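Local coordinates for protein beta-Lactamase/D-Alanine Carboxypeptidase (Pseudomonas syringae pv. tomato, PDB 5EVI) that probably hydrolyses beta-lactam antibiotics to substituted beta-amino acids, as a class C (AmpC-type) serine beta-lactamase that would confer antibiotic resistance, at residues 12-17 with 44-48; 93-99 with 164-169; 337-341 with 355-360. One frame throughout, in Å; residues are numbered along the deposited sequence.

Contact 1: 12-17 with 44-48; sequences LDTLVQ and FYNYG. With SO4 (sulfate ion), chain O.
Tyr45 reaches from the strand to the helix and is met there by three side chains, each in a different way. Over one face of its ring lies Val16, whose CG1 sits 4.1 Å from the ring centroid and 22° off the normal, a CH-pi contact; CG2 of the same valine reaches the far end of the ring, near CZ and CE2. Near the ring plane, at its edge, lies Asp13 OD1, the carboxylate being turned 64° from that plane. Tyr45 OH donates a hydrogen bond of 3.2 Å to Asp13 OD1, arriving nearly in line with its C-O bond, and Tyr45 CE1 is as near to this oxygen, at 3.1 Å. Leu12 CD2 touches Tyr45 OH at 3.8 Å, adding an apolar neighbour at the phenol's tip. A tyrosine suits this place because its ring can be buried while its hydroxyl finds a polar partner in Asp13, which is partly exposed.

Two residues on, Tyr47 points to the same helix, and its OH comes within 3.5 Å of Gln17 CA. Beyond it Gly48 N donates to O4 of a sulfate, 3.1 Å away, probably from the crystallisation liquor and also hydrogen-bonded by Arg21 NH1.

Helix 9-20 thus lies on strand 43-48, an outermost strand of the large sheet, with Val16 also touching Ile34 of strand 31-38 and Leu12 touching His362 of helix 349-363.

Contact 2: 93-99 with 164-169; sequences IDTYMPP and VIAARS
Arg168 lies against Met97, Pro98 and Pro99, and its side chain runs nearly straight from the helix toward them. From CB the chain is extended as far as NE, with CG anti to the backbone N (chi1 -171°), which carries the guanidinium across to the two prolines. CD passes 4.2 Å from Met97 SE; this residue is selenomethionine. NE and CZ follow beside Pro98 CD, which stands over one face of the guanidinium, offset toward its rim. At the tip the two nitrogens part company: NH2 is 3.5 Å from Pro98 CD, whereas NH1 lies 3.5 Å from Met97 SE and next to Pro99 CD. Proline rings are compact and apolar, with CD and CG placed to lie against a flat cation that keeps to the surface.

Deeper in, Ile165 spreads its branches among three residues. Its CG2 touches Tyr96 CB at 3.7 Å, its CG1 meets Met97 CG, and its CD1 ends 3.9 Å from Ile93 CG2. A water joins the backbones, donating to both Tyr96 O and Ile165 O. The latter oxygen also accepts from Ser169 N.

The contact joins the loop after helix 70-83 to helix 156-169, in the helical part of the fold. Ile93 and Ile165 both reach Leu113 of helix 112-115, and Ala166 turns the other way, to Leu77 and Ala78 of helix 70-83.

Contact 3: 337-341 with 355-360; sequences LGIVI and LAYRIL
Leu360 meets Ile339 and Leu337 in an almost wholly apolar interface, made by buried aliphatic groups and crossed by no hydrogen bond. Leu360 forks over the strand: its CD1 lies 3.8 Å from Ile339 CG2, while its CD2 meets Leu337 CD1 at 3.9 Å and also touches Ile339 CB. Leucine suits this role, since its forked end lets one methyl rest on Ile339 while the other lies against both Ile339 and Leu337. Gly338, between Leu337 and Ile339, has no side chain; its carbonyl oxygen lies beside Leu360 CD2.

The beta-branched isoleucines make the next group of contacts. Ile339 CG1 is anti to the backbone N (chi1 -169°), and this sends CD1 along to Ile359 CG2, 3.7 Å away, the two side chains crossing at about a right angle. From Ile341, CD1 reaches Leu355 CD2 at 3.6 Å and also touches Ile359 CD1.

This is a helix laid on a sheet, part of the alpha/beta domain of the serine beta-lactamases, in which the C-terminal helix packs on a face of the antiparallel sheet. Strand and helix axes run 139° apart and approach to 9.4 Å.

Small size governs the contacts of Ala356. Its CB fits between two isoleucines, 3.8 Å from Ile339 CG2 and 3.9 Å from Ile341 CD1, and its lack of further atoms lets the helix come close at this point.

Val340 points away, to Leu235, Ile236 and Val239 of helix 232-243 on the other face of the sheet, while Arg358, which takes no part here, forms a salt bridge with Glu19 of helix 9-20.

Overall arrangement
Contacts 1 and 3 are neighbours, their centres 12 Å apart, and both build on the large antiparallel sheet. Strand 31-38 lies between 43-48 and 337-343 in that sheet, and helices 9-20 and 349-363, from the two ends of the chain, pack side by side on it; Val16 CG1 touches Ile359 CD1 at 3.9 Å. Contact 2 lies on the opposite side of the chain's centre, about 45 Å from contact 1 and 37 Å from contact 3 between centres, in the helical region. Along the chain the contacts follow in series, 1, 2, 3: this part of the sheet is built from the two ends of the chain, and contact 2 comes from the stretch between.

Contact 1: 12-17 with 44-48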
loop_
_atom_site.group_PDB
_atom_site.type_symbol
_atom_site.label_atom_id
_atom_site.label_comp_id
_atom_site.label_asym_id
_atom_site.label_seq_id
_atom_site.Cartn_x
_atom_site.Cartn_y
_atom_site.Cartn_z
ATOM N N LEU D 12 -7.271 -19.814 -19.121
ATOM C CA LEU D 12 -7.139 -18.922 -17.970
ATOM C C LEU D 12 -8.210 -17.821 -17.971
ATOM O O LEU D 12 -8.746 -17.495 -16.917
ATOM C CB LEU D 12 -5.738 -18.305 -17.923
ATOM C CG LEU D 12 -5.389 -17.455 -16.697
ATOM C CD1 LEU D 12 -5.533 -18.244 -15.402
ATOM C CD2 LEU D 12 -3.980 -16.902 -16.840
ATOM N N ASP D 13 -8.522 -17.264 -19.146
ATOM C CA ASP D 13 -9.581 -16.245 -19.284
ATOM C C ASP D 13 -10.895 -16.723 -18.644
ATOM O O ASP D 13 -11.507 -16.005 -17.843
ATOM C CB ASP D 13 -9.857 -15.873 -20.760
ATOM C CG ASP D 13 -8.670 -15.188 -21.457
ATOM O OD1 ASP D 13 -7.828 -14.558 -20.785
ATOM O OD2 ASP D 13 -8.577 -15.286 -22.706
ATOM N N THR D 14 -11.310 -17.939 -18.994
ATOM C CA THR D 14 -12.568 -18.491 -18.482
ATOM C C THR D 14 -12.501 -18.745 -16.971
ATOM O O THR D 14 -13.447 -18.432 -16.258
ATOM C CB THR D 14 -12.972 -19.775 -19.227
ATOM O OG1 THR D 14 -11.856 -20.672 -19.272
ATOM C CG2 THR D 14 -13.410 -19.438 -20.648
ATOM N N LEU D 15 -11.381 -19.286 -16.494
ATOM C CA LEU D 15 -11.181 -19.487 -15.053
ATOM C C LEU D 15 -11.267 -18.173 -14.257
ATOM O O LEU D 15 -11.971 -18.108 -13.254
ATOM C CB LEU D 15 -9.846 -20.176 -14.776
ATOM C CG LEU D 15 -9.718 -21.649 -15.186
ATOM C CD1 LEU D 15 -8.259 -22.078 -15.198
ATOM C CD2 LEU D 15 -10.542 -22.552 -14.277
ATOM N N VAL D 16 -10.568 -17.133 -14.708
ATOM C CA VAL D 16 -10.574 -15.850 -13.983
ATOM C C VAL D 16 -11.991 -15.287 -13.989
ATOM O O VAL D 16 -12.483 -14.847 -12.959
ATOM C CB VAL D 16 -9.570 -14.814 -14.549
ATOM C CG1 VAL D 16 -9.692 -13.480 -13.808
ATOM C CG2 VAL D 16 -8.136 -15.324 -14.444
ATOM N N GLN D 17 -12.652 -15.361 -15.146
ATOM C CA GLN D 17 -14.028 -14.916 -15.289
ATOM C C GLN D 17 -14.948 -15.585 -14.277
ATOM O O GLN D 17 -15.706 -14.906 -13.579
ATOM C CB GLN D 17 -14.529 -15.214 -16.699
ATOM C CG GLN D 17 -15.905 -14.660 -17.017
ATOM C CD GLN D 17 -16.242 -14.846 -18.474
ATOM O OE1 GLN D 17 -16.196 -15.964 -18.993
ATOM N NE2 GLN D 17 -16.554 -13.754 -19.151
ATOM N N PHE D 44 -4.932 -8.744 -18.657
ATOM C CA PHE D 44 -5.927 -7.886 -18.006
ATOM C C PHE D 44 -7.333 -8.454 -18.124
ATOM O O PHE D 44 -7.700 -9.016 -19.159
ATOM C CB PHE D 44 -5.890 -6.485 -18.599
ATOM C CG PHE D 44 -4.597 -5.767 -18.355
ATOM C CD1 PHE D 44 -4.375 -5.104 -17.148
ATOM C CD2 PHE D 44 -3.591 -5.763 -19.320
ATOM C CE1 PHE D 44 -3.182 -4.441 -16.917
ATOM C CE2 PHE D 44 -2.395 -5.101 -19.092
ATOM C CZ PHE D 44 -2.191 -4.435 -17.889
ATOM N N TYR D 45 -8.099 -8.299 -17.048
ATOM C CA TYR D 45 -9.455 -8.813 -16.934
ATOM C C TYR D 45 -10.305 -7.747 -16.275
ATOM O O TYR D 45 -10.058 -7.385 -15.127
ATOM C CB TYR D 45 -9.475 -10.077 -16.079
ATOM C CG TYR D 45 -8.562 -11.133 -16.605
ATOM C CD1 TYR D 45 -8.965 -11.955 -17.645
ATOM C CD2 TYR D 45 -7.274 -11.285 -16.101
ATOM C CE1 TYR D 45 -8.120 -12.911 -18.161
ATOM C CE2 TYR D 45 -6.423 -12.254 -16.605
ATOM C CZ TYR D 45 -6.854 -13.068 -17.634
ATOM O OH TYR D 45 -6.015 -14.030 -18.142
ATOM N N ASN D 46 -11.285 -7.240 -17.011
ATOM C CA ASN D 46 -12.158 -6.188 -16.526
ATOM C C ASN D 46 -13.615 -6.625 -16.632
ATOM O O ASN D 46 -14.009 -7.258 -17.618
ATOM C CB ASN D 46 -11.901 -4.903 -17.300
ATOM C CG ASN D 46 -10.476 -4.390 -17.120
ATOM O OD1 ASN D 46 -10.117 -3.929 -16.045
ATOM N ND2 ASN D 46 -9.663 -4.462 -18.174
ATOM N N TYR D 47 -14.394 -6.306 -15.597
ATOM C CA TYR D 47 -15.799 -6.700 -15.488
ATOM C C TYR D 47 -16.619 -5.560 -14.896
ATOM O O TYR D 47 -16.136 -4.820 -14.028
ATOM C CB TYR D 47 -15.916 -7.940 -14.601
ATOM C CG TYR D 47 -14.968 -9.041 -15.021
ATOM C CD1 TYR D 47 -15.206 -9.783 -16.177
ATOM C CD2 TYR D 47 -13.803 -9.305 -14.298
ATOM C CE1 TYR D 47 -14.325 -10.780 -16.585
ATOM C CE2 TYR D 47 -12.920 -10.295 -14.699
ATOM C CZ TYR D 47 -13.191 -11.034 -15.837
ATOM O OH TYR D 47 -12.311 -12.010 -16.236
ATOM N N GLY D 48 -17.846 -5.406 -15.386
ATOM C CA GLY D 48 -18.791 -4.443 -14.824
ATOM C C GLY D 48 -18.496 -3.008 -15.213
ATOM O O GLY D 48 -17.715 -2.734 -16.149
HETATM S S SO4 O . -19.549 -7.298 -17.835
HETATM O O1 SO4 O . -18.788 -8.226 -16.971
HETATM O O2 SO4 O . -20.064 -8.042 -19.006
HETATM O O3 SO4 O . -20.680 -6.717 -17.072
HETATM O O4 SO4 O . -18.662 -6.205 -18.290
#

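Contact 2: 93-99 with 164-169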
loop_
_atom_site.group_PDB
_atom_site.type_symbol
_atom_site.label_atom_id
_atom_site.label_comp_id
_atom_site.label_asym_id
_atom_site.label_seq_id
_atom_site.Cartn_x
_atom_site.Cartn_y
_atom_site.Cartn_z
ATOM N N ILE D 93 13.709 10.451 14.533
ATOM C CA ILE D 93 12.765 11.356 13.845
ATOM C C ILE D 93 13.169 12.835 13.962
ATOM O O ILE D 93 13.037 13.594 12.994
ATOM C CB ILE D 93 11.312 11.129 14.343
ATOM C CG1 ILE D 93 10.779 9.800 13.782
ATOM C CG2 ILE D 93 10.372 12.276 13.946
ATOM C CD1 ILE D 93 9.654 9.174 14.580
ATOM N N ASP D 94 13.677 13.217 15.136
ATOM C CA ASP D 94 14.181 14.578 15.376
ATOM C C ASP D 94 15.364 15.005 14.503
ATOM O O ASP D 94 15.578 16.203 14.308
ATOM C CB ASP D 94 14.486 14.814 16.870
ATOM C CG ASP D 94 15.632 13.959 17.407
ATOM O OD1 ASP D 94 16.664 13.791 16.727
ATOM O OD2 ASP D 94 15.499 13.471 18.552
ATOM N N THR D 95 16.125 14.041 13.981
ATOM C CA THR D 95 17.169 14.317 12.981
ATOM C C THR D 95 16.629 14.943 11.683
ATOM O O THR D 95 17.368 15.652 10.992
ATOM C CB THR D 95 17.960 13.038 12.611
ATOM O OG1 THR D 95 18.416 12.395 13.802
ATOM C CG2 THR D 95 19.166 13.348 11.704
ATOM N N TYR D 96 15.368 14.654 11.346
ATOM C CA TYR D 96 14.729 15.191 10.134
ATOM C C TYR D 96 13.457 16.011 10.361
ATOM O O TYR D 96 12.954 16.607 9.408
ATOM C CB TYR D 96 14.408 14.052 9.164
ATOM C CG TYR D 96 15.525 13.067 9.018
ATOM C CD1 TYR D 96 16.620 13.345 8.205
ATOM C CD2 TYR D 96 15.500 11.861 9.710
ATOM C CE1 TYR D 96 17.659 12.438 8.080
ATOM C CE2 TYR D 96 16.530 10.949 9.591
ATOM C CZ TYR D 96 17.604 11.243 8.777
ATOM O OH TYR D 96 18.616 10.336 8.664
HETATM N N MSE D 97 12.923 16.017 11.586
HETATM C CA MSE D 97 11.769 16.843 11.943
HETATM C C MSE D 97 12.249 17.728 13.056
HETATM O O MSE D 97 12.261 17.306 14.216
HETATM C CB MSE D 97 10.558 16.019 12.409
HETATM C CG MSE D 97 9.601 15.664 11.277
HETATM SE SE MSE D 97 8.770 17.253 10.443
HETATM C CE MSE D 97 7.643 17.815 11.955
ATOM N N PRO D 98 12.693 18.955 12.720
ATOM C CA PRO D 98 13.040 19.915 13.770
ATOM C C PRO D 98 11.894 20.246 14.745
ATOM O O PRO D 98 12.154 20.336 15.948
ATOM C CB PRO D 98 13.501 21.158 12.992
ATOM C CG PRO D 98 13.913 20.645 11.658
ATOM C CD PRO D 98 13.038 19.461 11.378
ATOM N N PRO D 99 10.637 20.387 14.254
ATOM C CA PRO D 99 9.527 20.612 15.205
ATOM C C PRO D 99 9.291 19.523 16.283
ATOM O O PRO D 99 8.570 19.782 17.251
ATOM C CB PRO D 99 8.297 20.735 14.291
ATOM C CG PRO D 99 8.839 21.170 12.978
ATOM C CD PRO D 99 10.176 20.503 12.855
ATOM N N VAL D 164 5.826 12.859 5.297
ATOM C CA VAL D 164 6.187 14.245 5.639
ATOM C C VAL D 164 7.708 14.388 5.809
ATOM O O VAL D 164 8.289 15.365 5.331
ATOM C CB VAL D 164 5.430 14.745 6.904
ATOM C CG1 VAL D 164 5.942 16.106 7.372
ATOM C CG2 VAL D 164 3.933 14.825 6.631
ATOM N N ILE D 165 8.337 13.420 6.480
ATOM C CA ILE D 165 9.808 13.365 6.612
ATOM C C ILE D 165 10.507 13.171 5.253
ATOM O O ILE D 165 11.517 13.822 4.987
ATOM C CB ILE D 165 10.257 12.269 7.625
ATOM C CG1 ILE D 165 9.887 12.691 9.050
ATOM C CG2 ILE D 165 11.766 12.010 7.552
ATOM C CD1 ILE D 165 10.069 11.617 10.106
ATOM N N ALA D 166 9.972 12.288 4.407
ATOM C CA ALA D 166 10.576 11.988 3.095
ATOM C C ALA D 166 10.514 13.163 2.108
ATOM O O ALA D 166 11.477 13.417 1.382
ATOM C CB ALA D 166 9.928 10.754 2.480
ATOM N N ALA D 167 9.382 13.865 2.082
ATOM C CA ALA D 167 9.204 15.046 1.227
ATOM C C ALA D 167 10.026 16.241 1.720
ATOM O O ALA D 167 10.606 16.969 0.918
ATOM C CB ALA D 167 7.732 15.421 1.143
ATOM N N ARG D 168 10.071 16.431 3.037
ATOM C CA ARG D 168 10.880 17.489 3.658
ATOM C C ARG D 168 12.394 17.316 3.435
ATOM O O ARG D 168 13.117 18.314 3.338
ATOM C CB ARG D 168 10.552 17.601 5.152
ATOM C CG ARG D 168 11.169 18.798 5.856
ATOM C CD ARG D 168 10.397 19.142 7.119
ATOM N NE ARG D 168 11.029 20.214 7.888
ATOM C CZ ARG D 168 10.469 20.854 8.920
ATOM N NH1 ARG D 168 9.238 20.550 9.339
ATOM N NH2 ARG D 168 11.147 21.813 9.546
ATOM N N SER D 169 12.852 16.064 3.370
ATOM C CA SER D 169 14.245 15.739 3.026
ATOM C C SER D 169 14.588 16.105 1.579
ATOM O O SER D 169 15.733 16.440 1.282
ATOM C CB SER D 169 14.524 14.246 3.244
ATOM O OG SER D 169 14.311 13.867 4.593
HETATM O O HOH W 1 13.113 15.703 6.581
#

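Contact 3: 337-341 with 355-360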
loop_
_atom_site.group_PDB
_atom_site.type_symbol
_atom_site.label_atom_id
_atom_site.label_comp_id
_atom_site.label_asym_id
_atom_site.label_seq_id
_atom_site.Cartn_x
_atom_site.Cartn_y
_atom_site.Cartn_z
ATOM N N LEU D 337 5.630 -13.391 -10.545
ATOM C CA LEU D 337 4.201 -13.707 -10.557
ATOM C C LEU D 337 3.501 -12.703 -9.637
ATOM O O LEU D 337 3.768 -12.685 -8.442
ATOM C CB LEU D 337 4.009 -15.152 -10.073
ATOM C CG LEU D 337 2.620 -15.776 -9.887
ATOM C CD1 LEU D 337 1.920 -15.938 -11.224
ATOM C CD2 LEU D 337 2.719 -17.129 -9.195
ATOM N N GLY D 338 2.642 -11.851 -10.196
ATOM C CA GLY D 338 2.026 -10.753 -9.428
ATOM C C GLY D 338 0.602 -10.472 -9.856
ATOM O O GLY D 338 0.253 -10.701 -11.011
ATOM N N ILE D 339 -0.215 -9.969 -8.928
ATOM C CA ILE D 339 -1.629 -9.672 -9.209
ATOM C C ILE D 339 -2.062 -8.362 -8.552
ATOM O O ILE D 339 -1.578 -7.988 -7.485
ATOM C CB ILE D 339 -2.561 -10.827 -8.768
ATOM C CG1 ILE D 339 -3.991 -10.625 -9.311
ATOM C CG2 ILE D 339 -2.557 -10.974 -7.254
ATOM C CD1 ILE D 339 -4.908 -11.826 -9.160
ATOM N N VAL D 340 -2.972 -7.671 -9.217
ATOM C CA VAL D 340 -3.663 -6.531 -8.656
ATOM C C VAL D 340 -5.139 -6.716 -8.941
ATOM O O VAL D 340 -5.521 -7.000 -10.078
ATOM C CB VAL D 340 -3.169 -5.225 -9.284
ATOM C CG1 VAL D 340 -4.010 -4.041 -8.815
ATOM C CG2 VAL D 340 -1.699 -5.030 -8.946
ATOM N N ILE D 341 -5.956 -6.553 -7.905
ATOM C CA ILE D 341 -7.404 -6.628 -8.030
ATOM C C ILE D 341 -7.998 -5.379 -7.387
ATOM O O ILE D 341 -7.956 -5.231 -6.168
ATOM C CB ILE D 341 -7.987 -7.903 -7.376
ATOM C CG1 ILE D 341 -7.269 -9.153 -7.927
ATOM C CG2 ILE D 341 -9.500 -7.964 -7.610
ATOM C CD1 ILE D 341 -7.825 -10.484 -7.463
ATOM N N LEU D 355 -9.637 -14.879 -3.617
ATOM C CA LEU D 355 -9.683 -14.617 -5.053
ATOM C C LEU D 355 -8.294 -14.584 -5.697
ATOM O O LEU D 355 -8.057 -15.290 -6.678
ATOM C CB LEU D 355 -10.449 -13.311 -5.350
ATOM C CG LEU D 355 -10.469 -12.921 -6.832
ATOM C CD1 LEU D 355 -11.097 -14.052 -7.642
ATOM C CD2 LEU D 355 -11.187 -11.601 -7.066
ATOM N N ALA D 356 -7.398 -13.742 -5.184
ATOM C CA ALA D 356 -6.060 -13.612 -5.762
ATOM C C ALA D 356 -5.282 -14.932 -5.617
ATOM O O ALA D 356 -4.651 -15.365 -6.570
ATOM C CB ALA D 356 -5.307 -12.432 -5.154
ATOM N N TYR D 357 -5.389 -15.599 -4.462
ATOM C CA TYR D 357 -4.752 -16.920 -4.288
ATOM C C TYR D 357 -5.229 -17.928 -5.367
ATOM O O TYR D 357 -4.403 -18.611 -5.991
ATOM C CB TYR D 357 -4.975 -17.489 -2.888
ATOM C CG TYR D 357 -4.123 -18.715 -2.585
ATOM C CD1 TYR D 357 -2.943 -18.598 -1.847
ATOM C CD2 TYR D 357 -4.487 -19.992 -3.044
ATOM C CE1 TYR D 357 -2.167 -19.702 -1.563
ATOM C CE2 TYR D 357 -3.703 -21.103 -2.767
ATOM C CZ TYR D 357 -2.551 -20.954 -2.030
ATOM O OH TYR D 357 -1.781 -22.060 -1.758
ATOM N N ARG D 358 -6.534 -17.978 -5.623
ATOM C CA ARG D 358 -7.080 -18.944 -6.594
ATOM C C ARG D 358 -6.650 -18.607 -8.017
ATOM O O ARG D 358 -6.198 -19.491 -8.778
ATOM C CB ARG D 358 -8.612 -19.025 -6.501
ATOM C CG ARG D 358 -9.102 -19.879 -5.340
ATOM C CD ARG D 358 -10.291 -19.286 -4.605
ATOM N NE ARG D 358 -11.578 -19.539 -5.243
ATOM C CZ ARG D 358 -12.575 -20.298 -4.756
ATOM N NH1 ARG D 358 -13.692 -20.410 -5.469
ATOM N NH2 ARG D 358 -12.484 -20.960 -3.593
ATOM N N ILE D 359 -6.794 -17.338 -8.379
ATOM C CA ILE D 359 -6.367 -16.865 -9.702
ATOM C C ILE D 359 -4.882 -17.139 -9.968
ATOM O O ILE D 359 -4.533 -17.633 -11.055
ATOM C CB ILE D 359 -6.675 -15.366 -9.908
ATOM C CG1 ILE D 359 -8.189 -15.144 -10.020
ATOM C CG2 ILE D 359 -5.943 -14.841 -11.130
ATOM C CD1 ILE D 359 -8.599 -13.678 -10.030
ATOM N N LEU D 360 -4.025 -16.818 -9.002
ATOM C CA LEU D 360 -2.578 -17.036 -9.163
ATOM C C LEU D 360 -2.243 -18.527 -9.157
ATOM O O LEU D 360 -1.345 -18.959 -9.888
ATOM C CB LEU D 360 -1.745 -16.234 -8.132
ATOM C CG LEU D 360 -1.580 -14.711 -8.372
ATOM C CD1 LEU D 360 -0.442 -14.153 -7.518
ATOM C CD2 LEU D 360 -1.331 -14.384 -9.839
#